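Local coordinates for protein phosphate transporter (Thermotoga maritima MSB8, PDB 6L85) that probably imports inorganic phosphate across the cell membrane, coupling its uptake to sodium ions, at residues Val235-Val238 with Phe239-Ala242; Thr316-Thr319 with Asn320-Phe324. All blocks are in the same frame, centred on the assembly; numbering follows the deposited sequence.

Interaction 1. Residues Val235-Val238 with Phe239-Ala242; sequences VENV and FKRA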
loop_
_atom_site.group_PDB
_atom_site.type_symbol
_atom_site.label_atom_id
_atom_site.label_comp_id
_atom_site.label_asym_id
_atom_site.label_seq_id
_atom_site.Cartn_x
_atom_site.Cartn_y
_atom_site.Cartn_z
ATOM N N VAL B 235 19.434 6.146 -20.658
ATOM C CA VAL B 235 18.486 7.007 -19.964
ATOM C C VAL B 235 17.059 6.669 -20.376
ATOM O O VAL B 235 16.157 6.587 -19.527
ATOM C CB VAL B 235 18.822 8.486 -20.217
ATOM C CG1 VAL B 235 17.679 9.393 -19.730
ATOM C CG2 VAL B 235 20.146 8.841 -19.531
ATOM N N GLU B 236 16.824 6.449 -21.671
ATOM C CA GLU B 236 15.472 6.094 -22.084
ATOM C C GLU B 236 15.074 4.729 -21.560
ATOM O O GLU B 236 13.893 4.502 -21.287
ATOM C CB GLU B 236 15.330 6.148 -23.600
ATOM C CG GLU B 236 15.274 7.589 -24.100
ATOM C CD GLU B 236 13.998 8.335 -23.671
ATOM O OE1 GLU B 236 12.897 7.747 -23.771
ATOM O OE2 GLU B 236 14.097 9.517 -23.259
ATOM N N ASN B 237 16.036 3.817 -21.396
ATOM C CA ASN B 237 15.726 2.513 -20.827
ATOM C C ASN B 237 15.276 2.645 -19.369
ATOM O O ASN B 237 14.302 2.007 -18.935
ATOM C CB ASN B 237 16.959 1.626 -20.955
ATOM C CG ASN B 237 16.691 0.213 -20.550
ATOM O OD1 ASN B 237 15.853 -0.465 -21.155
ATOM N ND2 ASN B 237 17.377 -0.245 -19.505
ATOM N N VAL B 238 15.949 3.516 -18.617
ATOM C CA VAL B 238 15.551 3.772 -17.238
ATOM C C VAL B 238 14.169 4.430 -17.181
ATOM O O VAL B 238 13.314 4.043 -16.372
ATOM C CB VAL B 238 16.635 4.616 -16.540
ATOM C CG1 VAL B 238 16.149 5.111 -15.219
ATOM C CG2 VAL B 238 17.869 3.770 -16.330
ATOM N N PHE B 239 13.919 5.427 -18.039
ATOM C CA PHE B 239 12.581 6.008 -18.089
ATOM C C PHE B 239 11.544 4.974 -18.493
ATOM O O PHE B 239 10.401 5.028 -18.024
ATOM C CB PHE B 239 12.530 7.189 -19.053
ATOM C CG PHE B 239 12.927 8.479 -18.429
ATOM C CD1 PHE B 239 12.117 9.087 -17.483
ATOM C CD2 PHE B 239 14.124 9.079 -18.766
ATOM C CE1 PHE B 239 12.493 10.290 -16.903
ATOM C CE2 PHE B 239 14.501 10.284 -18.191
ATOM C CZ PHE B 239 13.690 10.886 -17.258
ATOM N N LYS B 240 11.924 4.025 -19.349
ATOM C CA LYS B 240 10.992 3.000 -19.801
ATOM C C LYS B 240 10.518 2.146 -18.641
ATOM O O LYS B 240 9.347 1.750 -18.581
ATOM C CB LYS B 240 11.656 2.117 -20.848
ATOM C CG LYS B 240 10.831 0.929 -21.245
ATOM C CD LYS B 240 11.614 0.018 -22.155
ATOM C CE LYS B 240 10.699 -0.705 -23.111
ATOM N NZ LYS B 240 11.482 -1.687 -23.911
ATOM N N ARG B 241 11.426 1.829 -17.724
ATOM C CA ARG B 241 10.985 1.063 -16.568
ATOM C C ARG B 241 10.234 1.937 -15.560
ATOM O O ARG B 241 9.228 1.500 -14.996
ATOM C CB ARG B 241 12.175 0.354 -15.931
ATOM C CG ARG B 241 12.793 -0.724 -16.858
ATOM C CD ARG B 241 11.947 -2.007 -16.880
ATOM N NE ARG B 241 11.513 -2.398 -15.536
ATOM C CZ ARG B 241 10.691 -3.418 -15.274
ATOM N NH1 ARG B 241 10.204 -4.156 -16.267
ATOM N NH2 ARG B 241 10.350 -3.698 -14.016
ATOM N N ALA B 242 10.680 3.181 -15.348
ATOM C CA ALA B 242 10.063 4.052 -14.346
ATOM C C ALA B 242 8.661 4.517 -14.741
ATOM O O ALA B 242 7.837 4.850 -13.865
ATOM C CB ALA B 242 10.970 5.258 -14.103
#

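Interaction 2. Residues Thr316-Thr319 with Asn320-Phe324; sequences TTLT and NSRGF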
loop_
_atom_site.group_PDB
_atom_site.type_symbol
_atom_site.label_atom_id
_atom_site.label_comp_id
_atom_site.label_asym_id
_atom_site.label_seq_id
_atom_site.Cartn_x
_atom_site.Cartn_y
_atom_site.Cartn_z
ATOM N N THR B 316 2.982 5.111 -29.686
ATOM C CA THR B 316 4.207 4.310 -29.654
ATOM C C THR B 316 5.436 5.109 -30.069
ATOM O O THR B 316 6.557 4.620 -29.899
ATOM C CB THR B 316 4.095 3.071 -30.550
ATOM O OG1 THR B 316 4.147 3.464 -31.927
ATOM C CG2 THR B 316 2.812 2.299 -30.265
ATOM N N THR B 317 5.252 6.311 -30.606
ATOM C CA THR B 317 6.349 7.220 -30.888
ATOM C C THR B 317 6.591 8.206 -29.748
ATOM O O THR B 317 7.443 9.095 -29.881
ATOM C CB THR B 317 6.089 7.981 -32.201
ATOM O OG1 THR B 317 4.873 8.745 -32.095
ATOM C CG2 THR B 317 5.964 7.001 -33.362
ATOM N N LEU B 318 5.857 8.080 -28.643
ATOM C CA LEU B 318 6.102 8.905 -27.466
ATOM C C LEU B 318 7.329 8.373 -26.722
ATOM O O LEU B 318 7.354 7.207 -26.319
ATOM C CB LEU B 318 4.871 8.901 -26.563
ATOM C CG LEU B 318 4.837 9.938 -25.443
ATOM C CD1 LEU B 318 4.784 11.343 -26.048
ATOM C CD2 LEU B 318 3.644 9.680 -24.519
ATOM N N THR B 319 8.348 9.211 -26.544
ATOM C CA THR B 319 9.525 8.746 -25.824
ATOM C C THR B 319 9.147 8.355 -24.399
ATOM O O THR B 319 8.144 8.813 -23.839
ATOM C CB THR B 319 10.628 9.810 -25.779
ATOM O OG1 THR B 319 10.096 11.073 -25.350
ATOM C CG2 THR B 319 11.293 9.969 -27.152
ATOM N N ASN B 320 9.971 7.492 -23.810
ATOM C CA ASN B 320 9.719 7.062 -22.439
ATOM C C ASN B 320 9.814 8.219 -21.457
ATOM O O ASN B 320 9.060 8.260 -20.473
ATOM C CB ASN B 320 10.684 5.952 -22.078
ATOM C CG ASN B 320 10.314 4.656 -22.753
ATOM O OD1 ASN B 320 9.250 4.096 -22.483
ATOM N ND2 ASN B 320 11.159 4.189 -23.664
ATOM N N SER B 321 10.704 9.183 -21.711
ATOM C CA SER B 321 10.761 10.336 -20.820
ATOM C C SER B 321 9.503 11.189 -20.950
ATOM O O SER B 321 9.027 11.761 -19.959
ATOM C CB SER B 321 12.015 11.160 -21.101
ATOM O OG SER B 321 12.074 11.504 -22.469
ATOM N N ARG B 322 8.897 11.218 -22.139
ATOM C CA ARG B 322 7.667 11.980 -22.293
ATOM C C ARG B 322 6.473 11.252 -21.683
ATOM O O ARG B 322 5.598 11.898 -21.105
ATOM C CB ARG B 322 7.403 12.281 -23.763
ATOM C CG ARG B 322 8.250 13.430 -24.288
ATOM C CD ARG B 322 7.847 13.849 -25.700
ATOM N NE ARG B 322 8.556 15.062 -26.083
ATOM C CZ ARG B 322 9.820 15.088 -26.490
ATOM N NH1 ARG B 322 10.515 13.959 -26.582
ATOM N NH2 ARG B 322 10.385 16.242 -26.808
ATOM N N GLY B 323 6.392 9.924 -21.846
ATOM C CA GLY B 323 5.314 9.174 -21.216
ATOM C C GLY B 323 5.375 9.256 -19.701
ATOM O O GLY B 323 4.356 9.442 -19.038
ATOM N N PHE B 324 6.582 9.118 -19.141
ATOM C CA PHE B 324 6.833 9.386 -17.728
ATOM C C PHE B 324 6.277 10.746 -17.306
ATOM O O PHE B 324 5.565 10.854 -16.293
ATOM C CB PHE B 324 8.345 9.319 -17.483
ATOM C CG PHE B 324 8.761 9.521 -16.043
ATOM C CD1 PHE B 324 8.864 8.436 -15.180
ATOM C CD2 PHE B 324 9.101 10.789 -15.568
ATOM C CE1 PHE B 324 9.273 8.606 -13.858
ATOM C CE2 PHE B 324 9.514 10.965 -14.259
ATOM C CZ PHE B 324 9.597 9.865 -13.398
#

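Interaction 1. Residues Val235-Val238 with Phe239-Ala242
Val235 meets Phe239 one helical turn further on, within helix 231-258, through both backbone and side chain. Its carbonyl O accepts the amide of Phe239 in a nearly straight bond of 2.9 Å, N-H...O angle 170°. The two side chains run next to each other in the same direction: CG1 of Val235, carried anti to the backbone N (chi1 169°), rests 3.6 Å from CE2 of Phe239, with CD2 close behind. CD2 of Phe239 also lies 3.3 Å from Val235 O, which meets the ring obliquely. Ile157 of helix 129-162 packs on Phe239 as well, and the ring of Phe324 meets it edge-to-face.

Glu236 gives its carbonyl O to Lys240 N at 2.8 Å, a more bent bond of 140°, while its carboxylate leaves the helix for Ser321 OG and, weakly, Asn320 N. Asn237 O takes Arg241 N at 3.1 Å, and the aliphatic CG of Arg241 passes 3.7 Å from that oxygen. Val238 completes the series: its O receives Ala242 N at 3.0 Å, and its side chain packs on Val221 and Leu224 of helix 199-224.

Four consecutive i to i+4 bonds thus satisfy four carbonyls in an unbroken alpha-helical run. The side chains divide by chemistry. Val235, Val238, Phe239 and Ala242 are buried against neighbouring helices, whereas Arg241 is exposed and Lys240 partly so, which implies an amphipathic turn, its apolar residues set against helices 129-162, 199-224 and 320-339.

Interaction 2. Residues Thr316-Thr319 with Asn320-Phe324
The backbone passes from an extended conformation at Leu318 and Thr319 (psi 157° at the latter) into the first turn of helix 320-339, where Thr319 O accepts Gly323 N at 2.9 Å in a nearly straight bond and Arg322 N only weakly. Thr319 is the N-cap, and its hydroxyl has turned back over that first turn. With chi1 at 49°, OG1 sits between the backbone N and the carbonyl carbon, from where it reaches Arg322 N in a long, weak capping bond of 3.4 Å. The same oxygen takes a second donor, Arg322 NH1, at 3.2 Å. OG1 lies at the edge of the guanidinium, 13° out of its plane, while CG of Arg322 passes just 3.2 Å from it.

The arginine chain, extended from CG to NE, runs across the threonine, and its NE goes on to the carbonyl O of Val357. Leu318 also crosses the base of the arginine at a slant, CD1 lying 3.6 Å from Arg322 CB. Its CD2 lies 3.7 Å from Gly323 CA, against a residue with no side chain to hold it off. An alanine in place of Arg322 would probably deprive both Thr319 OG1 and Val357 O of a donor and leave the leucine methyl CD1 with less to pack on.

Asn320 turns its polar end to helix 231-258, where its OD1 accepts from Gln243, a ligand of one sodium ion. A threonine side chain accepting from the third residue of the helix, two residues past its first, is the classic N-cap, here at the start of the helix that also carries the sodium ligand Asp327.

Overall arrangement
Following the chain from the N terminus, interaction 1 comes first, on helix 231-258; interaction 2 opens much later, where the loop after helix 304-311 enters helix 320-339. Each is local, a single turn or a cap, so neither closes a long loop, and the two stand in series without nesting or crossing. In space their centres are about 10 Å apart, and they touch directly, through the carboxylate of Glu236 at the capped helix start and through Lys240, which packs on Asn320. Helix 231-258 is thereby joined to the start of helix 320-339, the pair that supplies Gln243, Ser247 and Asp327 to one sodium site.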